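Local coordinates for extracellular serine protease (Aeromonas sobria, PDB 3WQB), which cleaves peptide bonds that follow two basic residues, one of them lysine, as a secreted calcium-binding serine protease of the furin subfamily, at residues T370-K375 / P410-G415; W399-N402 / M406-S409. The protein carries 1 engineered substitution. All blocks are in the same frame, centred on the assembly; numbering follows the deposited sequence.

Leaving helix 358-368, the chain enters the loop 370-375, passes through strands 379-384 and 390-396, forms a short hairpin and comes back as the loop 410-415 ahead of helix 419-426. Contact 1 closes this excursion, joining residues 35 apart at their nearest ends, and so ties the loop after helix 358-368 to the loop before helix 419-426. Contact 2 pairs strand 400-401 with strand 407-408 across only three intervening residues, and is therefore nested within the larger loop. The two centres lie about 8 Å apart, and the contacts touch directly: the indole nitrogen of Trp399 in contact 2 probably donates to Val372 O of contact 1.

Contact 1. Residues T370-K375 / P410-G415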
# COMPACT_ATOMS: atom_id res chain seq x y z
N THR A 370 -13.45 -0.10 -14.48
CA THR A 370 -14.20 -1.23 -15.03
C THR A 370 -14.55 -2.22 -13.93
O THR A 370 -13.69 -2.62 -13.13
CB THR A 370 -13.37 -1.94 -16.13
OG1 THR A 370 -12.95 -0.98 -17.10
CG2 THR A 370 -14.15 -3.06 -16.81
N ARG A 371 -15.82 -2.62 -13.90
CA ARG A 371 -16.30 -3.59 -12.92
C ARG A 371 -15.95 -5.02 -13.36
O ARG A 371 -16.82 -5.80 -13.76
CB ARG A 371 -17.80 -3.41 -12.68
CG ARG A 371 -18.33 -4.11 -11.42
CD ARG A 371 -19.66 -3.55 -10.90
NE ARG A 371 -20.61 -3.18 -11.96
CZ ARG A 371 -21.68 -3.89 -12.32
NH1 ARG A 371 -21.99 -5.03 -11.70
NH2 ARG A 371 -22.46 -3.45 -13.30
N VAL A 372 -14.67 -5.36 -13.28
CA VAL A 372 -14.20 -6.69 -13.64
C VAL A 372 -14.71 -7.72 -12.64
O VAL A 372 -15.05 -7.37 -11.49
CB VAL A 372 -12.66 -6.75 -13.67
CG1 VAL A 372 -12.12 -6.00 -14.88
CG2 VAL A 372 -12.07 -6.21 -12.36
N ASP A 373 -14.78 -8.98 -13.06
CA ASP A 373 -15.13 -10.07 -12.16
C ASP A 373 -16.44 -9.74 -11.44
O ASP A 373 -16.54 -9.84 -10.21
CB ASP A 373 -13.99 -10.32 -11.17
CG ASP A 373 -14.11 -11.64 -10.44
OD1 ASP A 373 -14.91 -12.51 -10.84
OD2 ASP A 373 -13.39 -11.81 -9.44
N ALA A 374 -17.45 -9.37 -12.23
CA ALA A 374 -18.65 -8.73 -11.70
C ALA A 374 -19.47 -9.62 -10.78
O ALA A 374 -20.23 -9.12 -9.95
CB ALA A 374 -19.52 -8.24 -12.85
N LYS A 375 -19.32 -10.93 -10.93
CA LYS A 375 -20.17 -11.86 -10.21
C LYS A 375 -19.48 -12.54 -9.04
O LYS A 375 -20.06 -13.42 -8.41
CB LYS A 375 -20.72 -12.94 -11.16
CG LYS A 375 -21.49 -12.42 -12.37
CD LYS A 375 -21.53 -13.48 -13.47
CE LYS A 375 -20.16 -13.67 -14.15
NZ LYS A 375 -20.19 -14.76 -15.16
N PRO A 410 -14.04 -4.70 -1.97
CA PRO A 410 -12.74 -4.67 -1.31
C PRO A 410 -11.64 -5.32 -2.15
O PRO A 410 -10.46 -5.03 -1.95
CB PRO A 410 -12.98 -5.46 -0.01
CG PRO A 410 -14.15 -6.32 -0.32
CD PRO A 410 -15.02 -5.50 -1.20
N THR A 411 -12.01 -6.20 -3.09
CA THR A 411 -11.01 -6.82 -3.95
C THR A 411 -10.47 -5.85 -5.01
O THR A 411 -9.25 -5.77 -5.22
CB THR A 411 -11.56 -8.11 -4.60
OG1 THR A 411 -11.86 -9.04 -3.56
CG2 THR A 411 -10.53 -8.72 -5.54
N TYR A 412 -11.37 -5.14 -5.69
CA TYR A 412 -11.00 -4.34 -6.85
C TYR A 412 -11.13 -2.83 -6.62
O TYR A 412 -10.89 -2.05 -7.54
CB TYR A 412 -11.84 -4.77 -8.07
CG TYR A 412 -11.72 -6.24 -8.37
CD1 TYR A 412 -10.55 -6.75 -8.94
CD2 TYR A 412 -12.75 -7.12 -8.08
CE1 TYR A 412 -10.42 -8.09 -9.21
CE2 TYR A 412 -12.63 -8.47 -8.34
CZ TYR A 412 -11.45 -8.95 -8.91
OH TYR A 412 -11.31 -10.29 -9.18
N GLY A 413 -11.52 -2.43 -5.41
CA GLY A 413 -11.85 -1.03 -5.17
C GLY A 413 -13.01 -0.62 -6.07
O GLY A 413 -14.01 -1.34 -6.19
N PHE A 414 -12.87 0.53 -6.72
CA PHE A 414 -13.85 0.99 -7.69
C PHE A 414 -13.76 0.25 -9.02
O PHE A 414 -14.65 0.38 -9.87
CB PHE A 414 -13.76 2.52 -7.87
CG PHE A 414 -14.12 3.26 -6.62
CD1 PHE A 414 -13.14 3.86 -5.83
CD2 PHE A 414 -15.44 3.30 -6.19
CE1 PHE A 414 -13.48 4.52 -4.65
CE2 PHE A 414 -15.79 3.94 -5.01
CZ PHE A 414 -14.82 4.55 -4.24
N GLY A 415 -12.71 -0.54 -9.19
CA GLY A 415 -12.55 -1.37 -10.37
C GLY A 415 -11.18 -1.26 -11.02
O GLY A 415 -10.27 -0.61 -10.50
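Two loops, probably both of the subtilisin domain, meet here, one following helix 358-368 and the other preceding helix 419-426, and the second is folded as a type II' beta turn from Tyr412 to Gly415. The turn is closed by Gly415 N bonding to Tyr412 O, and the ring of Tyr412 reaches from it to Val372 and Asp373. Tyr412 OH donates to Asp373 OD2 over 2.6 Å. The hydroxyl meets this oxygen on its anti side, 17° out of the carboxylate plane, while the carboxylate stands nearly perpendicular to the ring. Asp373 OD2 lies at the edge of the ring, near its plane, and CG of the residue, anti to the backbone N (chi1 -166°), carries the carboxylate to the phenol. The phenol oxygen is also hydrogen-bonded to the backbone N of Arg267, so two partners outside the ring fix its end.

Each ring face carries a methyl group. Val372 CG2 lies over one face as a CH-pi contact, 4.0 Å from the centroid of the Tyr412 ring and 19° off the normal, displaced toward the rim and closest to CD1. On the opposite face, Thr411 CG2 of the same loop sits over the ring centre, 3.4 Å above the plane. The aromatic ring is thus sandwiched between two methyl groups, and both Val372 and Tyr412 also touch Leu261 of strand 255-261, which joins the pair to the central parallel sheet.

Farther along, the backbones themselves close up. Gly415, with no side chain, brings its CA to 3.2 Å from Thr370 O.

Contact 2. Residues W399-N402 / M406-S409; sequences WERN and MWFS
With CG anti to the carbonyl carbon (chi1 -77°), Trp407 turns its indole beneath Arg401, whose own CG is anti to the backbone N (chi1 -163°), across a two-stranded antiparallel beta hairpin. Arg401 and Trp407 form its non-hydrogen-bonded pair, and Arg401 CB stands over the six-membered ring of Trp407, 3.8 Å from the centroid and 7° off the normal: a CH-pi contact. The guanidinium is inclined to the indole, and NE and NE1, both donors, do not bond.

Glu400 and Phe408 are the hydrogen-bonded pair. Glu400 N donates to Phe408 O at 3.0 Å, and Phe408 N returns the bond to Glu400 O at 2.8 Å. Glu400's carboxylate leaves the hairpin for salt bridges to Lys537 and Lys394.

At the open end of the hairpin, Ser409 CB packs over the six-membered ring of Trp399, 3.9 Å from the centroid, while Ser409 OG is bonded to Tyr412 N.

Asn402 ND2 bonds to Lys537 O and Tyr539 O, so through Glu400 and Asn402 the hairpin abuts the P-domain. Near the hairpin turn, Asn402 N donates to Met406 O, and Met406 N donates to Asn402 OD1 at 3.0 Å, from above the carbonyl plane.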
# COMPACT_ATOMS: atom_id res chain seq x y z
N TRP A 399 -18.97 -7.44 -5.19
CA TRP A 399 -19.35 -6.11 -5.66
C TRP A 399 -20.66 -5.65 -5.04
O TRP A 399 -21.65 -6.39 -5.03
CB TRP A 399 -19.53 -6.10 -7.17
CG TRP A 399 -18.24 -6.07 -7.93
CD1 TRP A 399 -17.66 -7.12 -8.58
CD2 TRP A 399 -17.38 -4.94 -8.10
NE1 TRP A 399 -16.49 -6.71 -9.17
CE2 TRP A 399 -16.29 -5.38 -8.89
CE3 TRP A 399 -17.43 -3.60 -7.69
CZ2 TRP A 399 -15.25 -4.52 -9.27
CZ3 TRP A 399 -16.40 -2.75 -8.07
CH2 TRP A 399 -15.32 -3.22 -8.85
N GLU A 400 -20.65 -4.42 -4.55
CA GLU A 400 -21.85 -3.76 -4.01
C GLU A 400 -21.92 -2.32 -4.48
O GLU A 400 -20.90 -1.67 -4.73
CB GLU A 400 -21.87 -3.83 -2.48
CG GLU A 400 -21.89 -5.28 -1.96
CD GLU A 400 -21.87 -5.40 -0.46
OE1 GLU A 400 -21.88 -4.36 0.22
OE2 GLU A 400 -21.86 -6.54 0.05
N ARG A 401 -23.14 -1.81 -4.62
CA ARG A 401 -23.35 -0.44 -5.07
C ARG A 401 -23.80 0.41 -3.89
O ARG A 401 -24.76 0.06 -3.20
CB ARG A 401 -24.39 -0.40 -6.20
CG ARG A 401 -24.39 0.89 -7.01
CD ARG A 401 -25.41 0.83 -8.14
NE ARG A 401 -24.96 1.59 -9.30
CZ ARG A 401 -25.65 2.54 -9.92
NH1 ARG A 401 -26.87 2.89 -9.50
NH2 ARG A 401 -25.12 3.15 -10.97
N ASN A 402 -23.11 1.52 -3.64
CA ASN A 402 -23.47 2.38 -2.51
C ASN A 402 -24.67 3.28 -2.81
O ASN A 402 -25.23 3.23 -3.91
CB ASN A 402 -22.25 3.14 -1.94
CG ASN A 402 -21.81 4.33 -2.81
OD1 ASN A 402 -22.54 4.82 -3.67
ND2 ASN A 402 -20.59 4.80 -2.55
N MET A 406 -22.26 4.37 -6.65
CA MET A 406 -20.89 3.92 -6.91
C MET A 406 -20.73 2.44 -6.59
O MET A 406 -21.02 2.00 -5.47
CB MET A 406 -19.89 4.73 -6.07
CG MET A 406 -19.79 6.20 -6.40
SD MET A 406 -19.06 6.59 -8.00
CE MET A 406 -17.37 6.03 -7.77
N TRP A 407 -20.24 1.68 -7.56
CA TRP A 407 -19.91 0.28 -7.36
C TRP A 407 -18.56 0.18 -6.68
O TRP A 407 -17.60 0.87 -7.06
CB TRP A 407 -19.85 -0.46 -8.69
CG TRP A 407 -21.19 -0.77 -9.26
CD1 TRP A 407 -21.87 -0.08 -10.22
CD2 TRP A 407 -22.02 -1.88 -8.90
NE1 TRP A 407 -23.07 -0.69 -10.49
CE2 TRP A 407 -23.19 -1.80 -9.70
CE3 TRP A 407 -21.89 -2.94 -8.00
CZ2 TRP A 407 -24.23 -2.74 -9.60
CZ3 TRP A 407 -22.92 -3.88 -7.91
CH2 TRP A 407 -24.07 -3.77 -8.71
N PHE A 408 -18.46 -0.72 -5.70
CA PHE A 408 -17.21 -0.88 -4.96
C PHE A 408 -17.07 -2.31 -4.47
O PHE A 408 -18.07 -2.94 -4.10
CB PHE A 408 -17.18 0.08 -3.75
CG PHE A 408 -15.89 0.00 -2.97
CD1 PHE A 408 -14.78 0.73 -3.39
CD2 PHE A 408 -15.78 -0.79 -1.83
CE1 PHE A 408 -13.57 0.66 -2.70
CE2 PHE A 408 -14.57 -0.87 -1.12
CZ PHE A 408 -13.46 -0.14 -1.57
N SER A 409 -15.84 -2.81 -4.47
CA SER A 409 -15.54 -4.09 -3.83
C SER A 409 -14.20 -3.97 -3.09
O SER A 409 -13.32 -3.22 -3.51
CB SER A 409 -15.50 -5.22 -4.86
OG SER A 409 -14.44 -5.02 -5.79